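Local coordinates for V-type ATP synthase alpha chain (Nanoarchaeum equitans Kin4-M, PDB 5BN3), which is subunit A (alpha chain) of a V-type ATP synthase, a P-loop protein of the ATP synthase alpha/beta family that carries bound ADP and magnesium in this model, at residues N78-D81 with R85-K88; N138-R143 with S242-Y247; A296-G301 with S323-A328. One frame throughout, in Å; residues are numbered along the deposited sequence.

Contact 1 of 3, residues N78-D81 with R85-K88; sequences NIFD and RPLK
Asp-81 and Arg-85 face each other across a short loop linking strand 79-80 to helix 87-94, and their side chains set its geometry. The carboxylate of Asp-81 sits between its own backbone N and carbonyl carbon (chi1 72°), a placement that swings both oxygens over the start of the second segment. OD1 accepts a hydrogen bond from the backbone N-H of Arg-85 at 2.6 Å (N to OD1), on the syn side but well out of the carboxylate plane. OD2 turns its syn lone pair to the guanidinium and takes NE of Arg-85 at 2.7 Å, a salt bridge to which NH2 adds a weak second bond. Because the Arg-85 chain bends at chi3 (-72°), the guanidinium folds back to present an edge to OD2, the two planar groups lying 40° apart. NH1 hydrogen-bonds to Ile-103 O and makes a salt bridge with Glu-49.

Backbone bonds close the loop: Asp-81 N to Arg-85 O at 2.8 Å, and Leu-87 N to Ile-79 O at 3.1 Å, flanking the single bridge between Phe-80 and Pro-86. Pro-86, the N-cap residue, lays its CB near CE2 of the Phe-80 ring (4.0 Å), while on another side CD1 of Leu-87 meets CG1 of Ile-79 at 3.8 Å. A water joins Ile-79 O to Lys-88 N.

Strand 79-80 itself pairs in parallel with strand 280-285. Arg-85 is shared between Asp-81 and Glu-49, so the charge of Asp-81 is probably partly compensated, helped by the amide of Arg-85, and the loop leading into the helix is fixed by polar and apolar contacts together.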
ATOM      1  N   ASN A  78      45.894   0.152   8.689  1.00 34.18           N
ATOM      2  CA  ASN A  78      45.295   0.667   9.918  1.00 34.57           C
ATOM      3  C   ASN A  78      43.778   0.807   9.833  1.00 34.30           C
ATOM      4  O   ASN A  78      43.206   0.842   8.741  1.00 37.91           O
ATOM      5  CB  ASN A  78      45.936   2.003  10.307  1.00 33.13           C
ATOM      6  CG  ASN A  78      47.309   1.829  10.923  1.00 39.01           C
ATOM      7  OD1 ASN A  78      47.477   1.078  11.885  1.00 40.08           O
ATOM      8  ND2 ASN A  78      48.302   2.510  10.364  1.00 40.40           N
ATOM      9  N   ILE A  79      43.133   0.883  10.994  1.00 30.93           N
ATOM     10  CA  ILE A  79      41.683   1.041  11.062  1.00 29.25           C
ATOM     11  C   ILE A  79      41.303   2.376  11.705  1.00 34.15           C
ATOM     12  O   ILE A  79      41.850   2.761  12.742  1.00 37.50           O
ATOM     13  CB  ILE A  79      41.016  -0.149  11.796  1.00 35.17           C
ATOM     14  CG1 ILE A  79      39.497   0.034  11.872  1.00 33.39           C
ATOM     15  CG2 ILE A  79      41.617  -0.346  13.183  1.00 35.73           C
ATOM     16  CD1 ILE A  79      38.766  -1.183  12.417  1.00 37.10           C
ATOM     17  N   PHE A  80      40.375   3.087  11.072  1.00 29.92           N
ATOM     18  CA  PHE A  80      39.970   4.409  11.539  1.00 35.48           C
ATOM     19  C   PHE A  80      38.457   4.459  11.697  1.00 42.71           C
ATOM     20  O   PHE A  80      37.748   3.628  11.127  1.00 40.08           O
ATOM     21  CB  PHE A  80      40.420   5.473  10.535  1.00 31.90           C
ATOM     22  CG  PHE A  80      41.895   5.451  10.246  1.00 34.90           C
ATOM     23  CD1 PHE A  80      42.409   4.632   9.249  1.00 32.85           C
ATOM     24  CD2 PHE A  80      42.768   6.251  10.968  1.00 40.81           C
ATOM     25  CE1 PHE A  80      43.764   4.609   8.981  1.00 36.07           C
ATOM     26  CE2 PHE A  80      44.128   6.234  10.703  1.00 36.76           C
ATOM     27  CZ  PHE A  80      44.626   5.411   9.708  1.00 44.29           C
ATOM     28  N   ASP A  81      37.958   5.424  12.466  1.00 35.08           N
ATOM     29  CA  ASP A  81      36.513   5.619  12.568  1.00 36.06           C
ATOM     30  C   ASP A  81      36.025   6.523  11.440  1.00 37.90           C
ATOM     31  O   ASP A  81      36.811   6.907  10.572  1.00 40.10           O
ATOM     32  CB  ASP A  81      36.106   6.150  13.954  1.00 43.71           C
ATOM     33  CG  ASP A  81      36.490   7.607  14.179  1.00 51.37           C
ATOM     34  OD1 ASP A  81      37.244   8.184  13.366  1.00 49.09           O
ATOM     35  OD2 ASP A  81      36.039   8.182  15.195  1.00 56.19           O
ATOM     36  N   ARG A  85      39.669   8.962  12.895  1.00 40.23           N
ATOM     37  CA  ARG A  85      40.383   8.780  14.153  1.00 44.66           C
ATOM     38  C   ARG A  85      40.838   7.331  14.296  1.00 49.23           C
ATOM     39  O   ARG A  85      40.042   6.406  14.136  1.00 37.66           O
ATOM     40  CB  ARG A  85      39.506   9.207  15.337  1.00 42.15           C
ATOM     41  CG  ARG A  85      39.066  10.669  15.264  1.00 54.15           C
ATOM     42  CD  ARG A  85      38.189  11.077  16.443  1.00 67.79           C
ATOM     43  NE  ARG A  85      36.849  10.497  16.374  1.00 70.41           N
ATOM     44  CZ  ARG A  85      35.868  10.771  17.231  1.00 80.24           C
ATOM     45  NH1 ARG A  85      36.070  11.622  18.228  1.00 71.01           N
ATOM     46  NH2 ARG A  85      34.683  10.197  17.090  1.00 92.81           N
ATOM     47  N   PRO A  86      42.132   7.131  14.588  1.00 40.71           N
ATOM     48  CA  PRO A  86      42.703   5.781  14.652  1.00 42.63           C
ATOM     49  C   PRO A  86      42.227   5.016  15.881  1.00 47.33           C
ATOM     50  O   PRO A  86      42.463   5.453  17.009  1.00 40.91           O
ATOM     51  CB  PRO A  86      44.211   6.045  14.741  1.00 46.54           C
ATOM     52  CG  PRO A  86      44.320   7.397  15.369  1.00 46.31           C
ATOM     53  CD  PRO A  86      43.128   8.177  14.885  1.00 43.97           C
ATOM     54  N   LEU A  87      41.576   3.877  15.658  1.00 35.25           N
ATOM     55  CA  LEU A  87      40.972   3.108  16.741  1.00 35.61           C
ATOM     56  C   LEU A  87      42.003   2.406  17.626  1.00 35.18           C
ATOM     57  O   LEU A  87      41.737   2.129  18.796  1.00 35.59           O
ATOM     58  CB  LEU A  87      39.976   2.095  16.176  1.00 43.46           C
ATOM     59  CG  LEU A  87      38.733   2.711  15.526  1.00 39.85           C
ATOM     60  CD1 LEU A  87      37.829   1.643  14.943  1.00 48.44           C
ATOM     61  CD2 LEU A  87      37.980   3.533  16.549  1.00 49.10           C
ATOM     62  N   LYS A  88      43.170   2.115  17.062  1.00 44.56           N
ATOM     63  CA  LYS A  88      44.251   1.494  17.822  1.00 46.10           C
ATOM     64  C   LYS A  88      44.778   2.473  18.861  1.00 44.69           C
ATOM     65  O   LYS A  88      45.007   2.105  20.016  1.00 46.37           O
ATOM     66  CB  LYS A  88      45.379   1.054  16.882  1.00 44.86           C
ATOM     67  CG  LYS A  88      46.611   0.501  17.587  1.00 50.51           C
ATOM     68  CD  LYS A  88      47.621  -0.049  16.584  1.00 54.97           C
ATOM     69  CE  LYS A  88      48.912  -0.475  17.268  1.00 70.74           C
ATOM     70  NZ  LYS A  88      49.650   0.680  17.845  1.00 82.43           N
TER
HETATM   71  O   HOH W   1      44.220   2.448  14.216  1.00 33.74           O

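Contact 2 of 3, residues N138-R143 with S242-Y247; sequences NGFEHR and SDIVIY
The Phe-140 ring receives Ile-244 over one face, at the junction of the barrel-sandwich domain with the P-loop nucleotide-binding domain: the CD1 methyl lies 3.4 Å above the plane, shifted toward the rim, in a CH-pi contact 3.8 Å from the centroid and 27° off the normal. Asp-243 O approaches the same ring obliquely, 3.9 Å from CE1, and the ring of Tyr-313 also meets it. A second flat group, the Arg-143 guanidinium, takes Glu-141 OE1 at its edge and in its plane.

The contact joins the edge strand 140-145 of the barrel-sandwich domain to the beginning of strand 244-250 in the central sheet of its partner. Phe-140 reaches across because its CG stands trans to the backbone N (chi1 -174°), extending the ring toward the other domain. Ile-244 answers with CG1 beside its own backbone N and a further bend at chi2, which brings CD1 onto the ring; the two side chains cross at about a right angle.

Polar groups work around this apolar point. Asp-243 turns OD2 to the backbone N of Ser-314, the residue that opens strand 314-320. Strand 140-145 is also tied to the end of helix 293-309 and to the loop after it, His-142 NE2 binding Tyr-307 OH and Arg-143 NH1 binding Gln-311 O. Within 138-143, Glu-141 centres an inverse gamma turn and holds Arg-143, two residues on, in a salt bridge, with Arg-143 NE 2.9 Å from Glu-141 OE1, nearly straight at 170° and met on the anti side of the carboxylate.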
ATOM      1  N   ASN A 138      55.858  -0.131   4.413  1.00 40.32           N
ATOM      2  CA  ASN A 138      55.823  -1.588   4.571  1.00 43.57           C
ATOM      3  C   ASN A 138      55.662  -2.368   3.265  1.00 57.76           C
ATOM      4  O   ASN A 138      54.845  -3.285   3.175  1.00 50.58           O
ATOM      5  CB  ASN A 138      54.755  -2.004   5.592  1.00 48.08           C
ATOM      6  CG  ASN A 138      55.084  -1.540   7.001  1.00 62.17           C
ATOM      7  OD1 ASN A 138      55.904  -2.149   7.691  1.00 70.42           O
ATOM      8  ND2 ASN A 138      54.440  -0.464   7.436  1.00 66.86           N
ATOM      9  N   GLY A 139      56.450  -2.003   2.260  1.00 41.11           N
ATOM     10  CA  GLY A 139      56.424  -2.699   0.986  1.00 46.28           C
ATOM     11  C   GLY A 139      55.675  -1.974  -0.116  1.00 45.30           C
ATOM     12  O   GLY A 139      55.786  -2.339  -1.286  1.00 52.22           O
ATOM     13  N   PHE A 140      54.906  -0.953   0.251  1.00 41.43           N
ATOM     14  CA  PHE A 140      54.176  -0.164  -0.734  1.00 41.23           C
ATOM     15  C   PHE A 140      54.900   1.143  -1.038  1.00 47.50           C
ATOM     16  O   PHE A 140      55.294   1.870  -0.121  1.00 41.96           O
ATOM     17  CB  PHE A 140      52.755   0.126  -0.243  1.00 38.75           C
ATOM     18  CG  PHE A 140      51.893   0.817  -1.261  1.00 44.82           C
ATOM     19  CD1 PHE A 140      51.228   0.085  -2.232  1.00 47.24           C
ATOM     20  CD2 PHE A 140      51.742   2.195  -1.245  1.00 36.06           C
ATOM     21  CE1 PHE A 140      50.432   0.714  -3.174  1.00 45.42           C
ATOM     22  CE2 PHE A 140      50.948   2.832  -2.185  1.00 39.22           C
ATOM     23  CZ  PHE A 140      50.293   2.089  -3.150  1.00 47.27           C
ATOM     24  N   GLU A 141      55.072   1.443  -2.323  1.00 40.74           N
ATOM     25  CA  GLU A 141      55.693   2.701  -2.726  1.00 45.73           C
ATOM     26  C   GLU A 141      54.690   3.854  -2.647  1.00 41.52           C
ATOM     27  O   GLU A 141      53.981   4.151  -3.611  1.00 40.78           O
ATOM     28  CB  GLU A 141      56.278   2.602  -4.139  1.00 45.45           C
ATOM     29  CG  GLU A 141      56.966   3.879  -4.605  1.00 45.44           C
ATOM     30  CD  GLU A 141      57.412   3.828  -6.054  1.00 60.62           C
ATOM     31  OE1 GLU A 141      56.816   4.546  -6.885  1.00 60.40           O
ATOM     32  OE2 GLU A 141      58.367   3.084  -6.362  1.00 61.46           O
ATOM     33  N   HIS A 142      54.634   4.501  -1.490  1.00 38.83           N
ATOM     34  CA  HIS A 142      53.749   5.643  -1.309  1.00 32.51           C
ATOM     35  C   HIS A 142      54.344   6.856  -2.007  1.00 44.02           C
ATOM     36  O   HIS A 142      55.453   7.290  -1.687  1.00 39.68           O
ATOM     37  CB  HIS A 142      53.547   5.930   0.178  1.00 35.20           C
ATOM     38  CG  HIS A 142      52.383   6.826   0.469  1.00 36.70           C
ATOM     39  ND1 HIS A 142      51.470   6.551   1.466  1.00 38.95           N
ATOM     40  CD2 HIS A 142      51.991   7.993  -0.090  1.00 36.39           C
ATOM     41  CE1 HIS A 142      50.562   7.508   1.501  1.00 36.38           C
ATOM     42  NE2 HIS A 142      50.853   8.398   0.571  1.00 37.85           N
ATOM     43  N   ARG A 143      53.607   7.399  -2.968  1.00 37.69           N
ATOM     44  CA  ARG A 143      54.073   8.553  -3.717  1.00 38.42           C
ATOM     45  C   ARG A 143      53.598   9.852  -3.081  1.00 46.12           C
ATOM     46  O   ARG A 143      52.397  10.103  -2.965  1.00 41.52           O
ATOM     47  CB  ARG A 143      53.633   8.445  -5.179  1.00 35.14           C
ATOM     48  CG  ARG A 143      54.342   7.309  -5.910  1.00 39.38           C
ATOM     49  CD  ARG A 143      53.618   6.871  -7.167  1.00 39.92           C
ATOM     50  NE  ARG A 143      54.234   5.675  -7.744  1.00 38.77           N
ATOM     51  CZ  ARG A 143      53.699   4.945  -8.717  1.00 53.51           C
ATOM     52  NH1 ARG A 143      52.525   5.278  -9.235  1.00 46.74           N
ATOM     53  NH2 ARG A 143      54.335   3.876  -9.170  1.00 52.52           N
ATOM     54  N   SER A 242      44.347  -5.188  -7.449  1.00 44.28           N
ATOM     55  CA  SER A 242      44.317  -3.771  -7.094  1.00 39.20           C
ATOM     56  C   SER A 242      45.547  -3.381  -6.280  1.00 38.18           C
ATOM     57  O   SER A 242      46.093  -4.203  -5.541  1.00 44.33           O
ATOM     58  CB  SER A 242      43.045  -3.462  -6.295  1.00 43.70           C
ATOM     59  OG  SER A 242      42.914  -2.075  -6.041  1.00 46.54           O
ATOM     60  N   ASP A 243      45.978  -2.130  -6.416  1.00 35.38           N
ATOM     61  CA  ASP A 243      47.102  -1.622  -5.632  1.00 33.81           C
ATOM     62  C   ASP A 243      46.667  -1.324  -4.202  1.00 35.58           C
ATOM     63  O   ASP A 243      47.372  -1.641  -3.243  1.00 36.69           O
ATOM     64  CB  ASP A 243      47.668  -0.349  -6.268  1.00 33.20           C
ATOM     65  CG  ASP A 243      48.257  -0.591  -7.641  1.00 46.39           C
ATOM     66  OD1 ASP A 243      48.993  -1.587  -7.809  1.00 48.94           O
ATOM     67  OD2 ASP A 243      47.979   0.213  -8.557  1.00 42.30           O
ATOM     68  N   ILE A 244      45.493  -0.712  -4.074  1.00 30.96           N
ATOM     69  CA  ILE A 244      44.972  -0.293  -2.778  1.00 31.46           C
ATOM     70  C   ILE A 244      43.522  -0.752  -2.610  1.00 31.94           C
ATOM     71  O   ILE A 244      42.729  -0.678  -3.549  1.00 32.91           O
ATOM     72  CB  ILE A 244      45.045   1.246  -2.624  1.00 32.35           C
ATOM     73  CG1 ILE A 244      46.500   1.717  -2.658  1.00 36.53           C
ATOM     74  CG2 ILE A 244      44.386   1.698  -1.330  1.00 34.72           C
ATOM     75  CD1 ILE A 244      47.324   1.211  -1.493  1.00 36.92           C
ATOM     76  N   VAL A 245      43.190  -1.241  -1.417  1.00 34.05           N
ATOM     77  CA  VAL A 245      41.819  -1.615  -1.085  1.00 35.08           C
ATOM     78  C   VAL A 245      41.336  -0.804   0.113  1.00 38.01           C
ATOM     79  O   VAL A 245      41.997  -0.763   1.153  1.00 30.13           O
ATOM     80  CB  VAL A 245      41.708  -3.117  -0.756  1.00 37.12           C
ATOM     81  CG1 VAL A 245      40.309  -3.455  -0.262  1.00 42.27           C
ATOM     82  CG2 VAL A 245      42.049  -3.951  -1.969  1.00 34.59           C
ATOM     83  N   ILE A 246      40.191  -0.150  -0.038  1.00 33.94           N
ATOM     84  CA  ILE A 246      39.583   0.575   1.070  1.00 34.42           C
ATOM     85  C   ILE A 246      38.233  -0.038   1.417  1.00 30.31           C
ATOM     86  O   ILE A 246      37.308  -0.020   0.602  1.00 33.84           O
ATOM     87  CB  ILE A 246      39.402   2.059   0.727  1.00 33.14           C
ATOM     88  CG1 ILE A 246      40.769   2.690   0.467  1.00 44.64           C
ATOM     89  CG2 ILE A 246      38.686   2.791   1.853  1.00 35.28           C
ATOM     90  CD1 ILE A 246      40.698   3.995  -0.258  1.00 40.70           C
ATOM     91  N   TYR A 247      38.125  -0.592   2.620  1.00 32.21           N
ATOM     92  CA  TYR A 247      36.869  -1.181   3.067  1.00 28.94           C
ATOM     93  C   TYR A 247      36.161  -0.242   4.036  1.00 34.70           C
ATOM     94  O   TYR A 247      36.674   0.045   5.120  1.00 34.87           O
ATOM     95  CB  TYR A 247      37.103  -2.542   3.731  1.00 30.01           C
ATOM     96  CG  TYR A 247      35.849  -3.380   3.826  1.00 46.78           C
ATOM     97  CD1 TYR A 247      34.957  -3.216   4.873  1.00 46.62           C
ATOM     98  CD2 TYR A 247      35.558  -4.334   2.862  1.00 48.31           C
ATOM     99  CE1 TYR A 247      33.808  -3.977   4.958  1.00 49.23           C
ATOM    100  CE2 TYR A 247      34.413  -5.101   2.939  1.00 38.95           C
ATOM    101  CZ  TYR A 247      33.542  -4.918   3.988  1.00 62.16           C
ATOM    102  OH  TYR A 247      32.400  -5.680   4.067  1.00 58.03           O
TER

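Contact 3 of 3, residues A296-G301 with S323-A328; sequences ASIYLG and SRWAEA
Trp-325 projects its indole from helix 322-335 onto helix 293-309, where Ile-298 and Tyr-299 receive it. The indole owes its reach to a first torsion that sets CG anti to the amide nitrogen (chi1 168°) and carries the ring system out of its own helix. Ile-298 points toward it and uses both branches. With CG1 beside the backbone N, the CG2 methyl is set over the face of the six-membered ring, 4.0 Å from its centroid and 15° off the normal. CG1 stands on the same side of the indole plane but beyond the rim, toward Trp-325 CB, and is 3.9 Å from CE3 of Trp-325; the isoleucine thus lies crosswise to the indole.

Tyr-299 comes to the indole rim instead. Its OH stands near the indole plane, 3.9 Å from CZ2 of Trp-325, and its CE1 is equally close to that carbon. The aromatic planes are steeply inclined, at 82°, in an oblique meeting of rings whose centroids are 5.9 Å apart. The Tyr-299 hydroxyl is bonded to Glu-355 OE1, and Arg-185 makes a cation-pi contact with the phenol ring.

These helices follow one another around strand 314-320 in the nucleotide-binding domain. Cys-250 of strand 244-250 packs against both Ile-298 and Trp-325, and helix 349-357 adds Phe-356 and Leu-353 to the same apolar cluster. Across the two segments the chemistry is dispersion and CH-pi attraction in a buried setting. The indole is therefore positioned mainly by the packing on its face and rim, with a weak bond from NE1 to Glu-295 as a minor addition.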
ATOM      1  N   ALA A 296      30.059  10.794   7.031  1.00 36.10           N
ATOM      2  CA  ALA A 296      31.468  11.161   7.040  1.00 40.46           C
ATOM      3  C   ALA A 296      32.342  10.020   6.528  1.00 41.69           C
ATOM      4  O   ALA A 296      33.261  10.243   5.745  1.00 38.40           O
ATOM      5  CB  ALA A 296      31.896  11.571   8.433  1.00 42.80           C
ATOM      6  N   SER A 297      32.042   8.799   6.961  1.00 33.66           N
ATOM      7  CA  SER A 297      32.833   7.630   6.571  1.00 33.82           C
ATOM      8  C   SER A 297      32.814   7.381   5.060  1.00 33.06           C
ATOM      9  O   SER A 297      33.805   6.924   4.487  1.00 36.59           O
ATOM     10  CB  SER A 297      32.342   6.384   7.308  1.00 39.34           C
ATOM     11  OG  SER A 297      31.076   5.974   6.824  1.00 46.42           O
ATOM     12  N   ILE A 298      31.683   7.679   4.426  1.00 32.79           N
ATOM     13  CA  ILE A 298      31.533   7.508   2.981  1.00 33.25           C
ATOM     14  C   ILE A 298      32.400   8.499   2.197  1.00 38.47           C
ATOM     15  O   ILE A 298      33.134   8.114   1.284  1.00 33.06           O
ATOM     16  CB  ILE A 298      30.058   7.677   2.559  1.00 33.77           C
ATOM     17  CG1 ILE A 298      29.219   6.481   3.032  1.00 37.09           C
ATOM     18  CG2 ILE A 298      29.943   7.835   1.057  1.00 34.84           C
ATOM     19  CD1 ILE A 298      29.586   5.165   2.359  1.00 42.11           C
ATOM     20  N   TYR A 299      32.308   9.778   2.552  1.00 31.07           N
ATOM     21  CA  TYR A 299      33.108  10.810   1.897  1.00 35.01           C
ATOM     22  C   TYR A 299      34.591  10.642   2.211  1.00 35.55           C
ATOM     23  O   TYR A 299      35.448  10.918   1.369  1.00 37.31           O
ATOM     24  CB  TYR A 299      32.626  12.204   2.314  1.00 31.85           C
ATOM     25  CG  TYR A 299      31.277  12.577   1.738  1.00 37.94           C
ATOM     26  CD1 TYR A 299      30.104  12.146   2.337  1.00 51.70           C
ATOM     27  CD2 TYR A 299      31.178  13.360   0.597  1.00 46.16           C
ATOM     28  CE1 TYR A 299      28.870  12.479   1.817  1.00 49.62           C
ATOM     29  CE2 TYR A 299      29.945  13.699   0.070  1.00 51.14           C
ATOM     30  CZ  TYR A 299      28.795  13.255   0.685  1.00 52.94           C
ATOM     31  OH  TYR A 299      27.566  13.587   0.167  1.00 55.00           O
ATOM     32  N   LEU A 300      34.883  10.188   3.427  1.00 33.85           N
ATOM     33  CA  LEU A 300      36.256   9.970   3.867  1.00 36.54           C
ATOM     34  C   LEU A 300      36.944   8.901   3.028  1.00 36.36           C
ATOM     35  O   LEU A 300      38.059   9.099   2.543  1.00 32.08           O
ATOM     36  CB  LEU A 300      36.271   9.533   5.333  1.00 35.91           C
ATOM     37  CG  LEU A 300      37.652   9.437   5.978  1.00 52.76           C
ATOM     38  CD1 LEU A 300      37.988  10.768   6.611  1.00 64.24           C
ATOM     39  CD2 LEU A 300      37.728   8.312   7.000  1.00 44.75           C
ATOM     40  N   GLY A 301      36.274   7.763   2.867  1.00 36.58           N
ATOM     41  CA  GLY A 301      36.830   6.652   2.114  1.00 29.19           C
ATOM     42  C   GLY A 301      36.991   6.969   0.644  1.00 32.15           C
ATOM     43  O   GLY A 301      37.945   6.525   0.005  1.00 37.33           O
ATOM     44  N   SER A 323      22.923   1.735   2.444  1.00 30.52           N
ATOM     45  CA  SER A 323      21.602   1.949   3.024  1.00 26.10           C
ATOM     46  C   SER A 323      21.665   2.616   4.403  1.00 35.74           C
ATOM     47  O   SER A 323      20.749   3.340   4.790  1.00 32.01           O
ATOM     48  CB  SER A 323      20.842   0.625   3.119  1.00 35.81           C
ATOM     49  OG  SER A 323      20.704   0.035   1.841  1.00 32.97           O
ATOM     50  N   ARG A 324      22.746   2.371   5.138  1.00 28.70           N
ATOM     51  CA  ARG A 324      22.904   2.940   6.476  1.00 31.09           C
ATOM     52  C   ARG A 324      23.198   4.433   6.388  1.00 26.19           C
ATOM     53  O   ARG A 324      22.791   5.211   7.251  1.00 32.99           O
ATOM     54  CB  ARG A 324      24.021   2.221   7.239  1.00 34.96           C
ATOM     55  CG  ARG A 324      23.895   0.702   7.246  1.00 31.34           C
ATOM     56  CD  ARG A 324      22.521   0.257   7.704  1.00 41.18           C
ATOM     57  NE  ARG A 324      22.349  -1.184   7.544  1.00 46.27           N
ATOM     58  CZ  ARG A 324      21.190  -1.775   7.275  1.00 46.14           C
ATOM     59  NH1 ARG A 324      20.090  -1.049   7.129  1.00 35.18           N
ATOM     60  NH2 ARG A 324      21.135  -3.092   7.145  1.00 39.84           N
ATOM     61  N   TRP A 325      23.917   4.818   5.338  1.00 27.71           N
ATOM     62  CA  TRP A 325      24.182   6.221   5.034  1.00 31.45           C
ATOM     63  C   TRP A 325      22.869   6.899   4.662  1.00 38.42           C
ATOM     64  O   TRP A 325      22.595   8.021   5.088  1.00 34.41           O
ATOM     65  CB  TRP A 325      25.201   6.318   3.887  1.00 32.18           C
ATOM     66  CG  TRP A 325      25.371   7.691   3.274  1.00 35.71           C
ATOM     67  CD1 TRP A 325      25.198   8.900   3.889  1.00 39.29           C
ATOM     68  CD2 TRP A 325      25.740   7.983   1.917  1.00 31.88           C
ATOM     69  NE1 TRP A 325      25.439   9.920   2.999  1.00 32.31           N
ATOM     70  CE2 TRP A 325      25.775   9.385   1.784  1.00 32.67           C
ATOM     71  CE3 TRP A 325      26.050   7.193   0.805  1.00 36.98           C
ATOM     72  CZ2 TRP A 325      26.103  10.014   0.581  1.00 37.58           C
ATOM     73  CZ3 TRP A 325      26.376   7.819  -0.387  1.00 35.75           C
ATOM     74  CH2 TRP A 325      26.400   9.214  -0.489  1.00 35.85           C
ATOM     75  N   ALA A 326      22.048   6.204   3.883  1.00 36.56           N
ATOM     76  CA  ALA A 326      20.732   6.716   3.522  1.00 35.07           C
ATOM     77  C   ALA A 326      19.857   6.929   4.755  1.00 35.03           C
ATOM     78  O   ALA A 326      19.107   7.904   4.826  1.00 35.11           O
ATOM     79  CB  ALA A 326      20.053   5.785   2.540  1.00 39.08           C
ATOM     80  N   GLU A 327      19.951   6.019   5.723  1.00 26.22           N
ATOM     81  CA  GLU A 327      19.205   6.162   6.975  1.00 30.37           C
ATOM     82  C   GLU A 327      19.647   7.408   7.734  1.00 35.35           C
ATOM     83  O   GLU A 327      18.830   8.096   8.345  1.00 33.87           O
ATOM     84  CB  GLU A 327      19.390   4.932   7.868  1.00 32.44           C
ATOM     85  CG  GLU A 327      18.686   5.058   9.220  1.00 39.44           C
ATOM     86  CD  GLU A 327      19.132   4.018  10.232  1.00 50.54           C
ATOM     87  OE1 GLU A 327      19.936   3.135   9.868  1.00 36.41           O
ATOM     88  OE2 GLU A 327      18.678   4.083  11.399  1.00 43.47           O
ATOM     89  N   ALA A 328      20.946   7.688   7.699  1.00 34.13           N
ATOM     90  CA  ALA A 328      21.482   8.869   8.362  1.00 34.27           C
ATOM     91  C   ALA A 328      20.925  10.137   7.725  1.00 36.72           C
ATOM     92  O   ALA A 328      20.527  11.063   8.428  1.00 38.96           O
ATOM     93  CB  ALA A 328      22.996   8.865   8.307  1.00 32.77           C
TER

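Overall arrangement
Contacts 1 and 3 are buried, whereas contact 2, where two domains meet, is only partly so. The central mixed sheet relates them: contact 1 uses its strand 79-80, contact 2 its strand 244-250, and contact 3 the helices packed on it. Contact 1, local in sequence, relies on charge and backbone bonding; the two longer-range contacts rest on a methyl group set over an aromatic face. Contact 3 touches both others on helix 293-309, through Leu-300 against Asp-81 and Gly-301 against Ile-246, although contacts 1 and 2 do not touch. Contacts 1 and 3 also have neighbours on the chain of NEQ263; contact 2 has none on another chain.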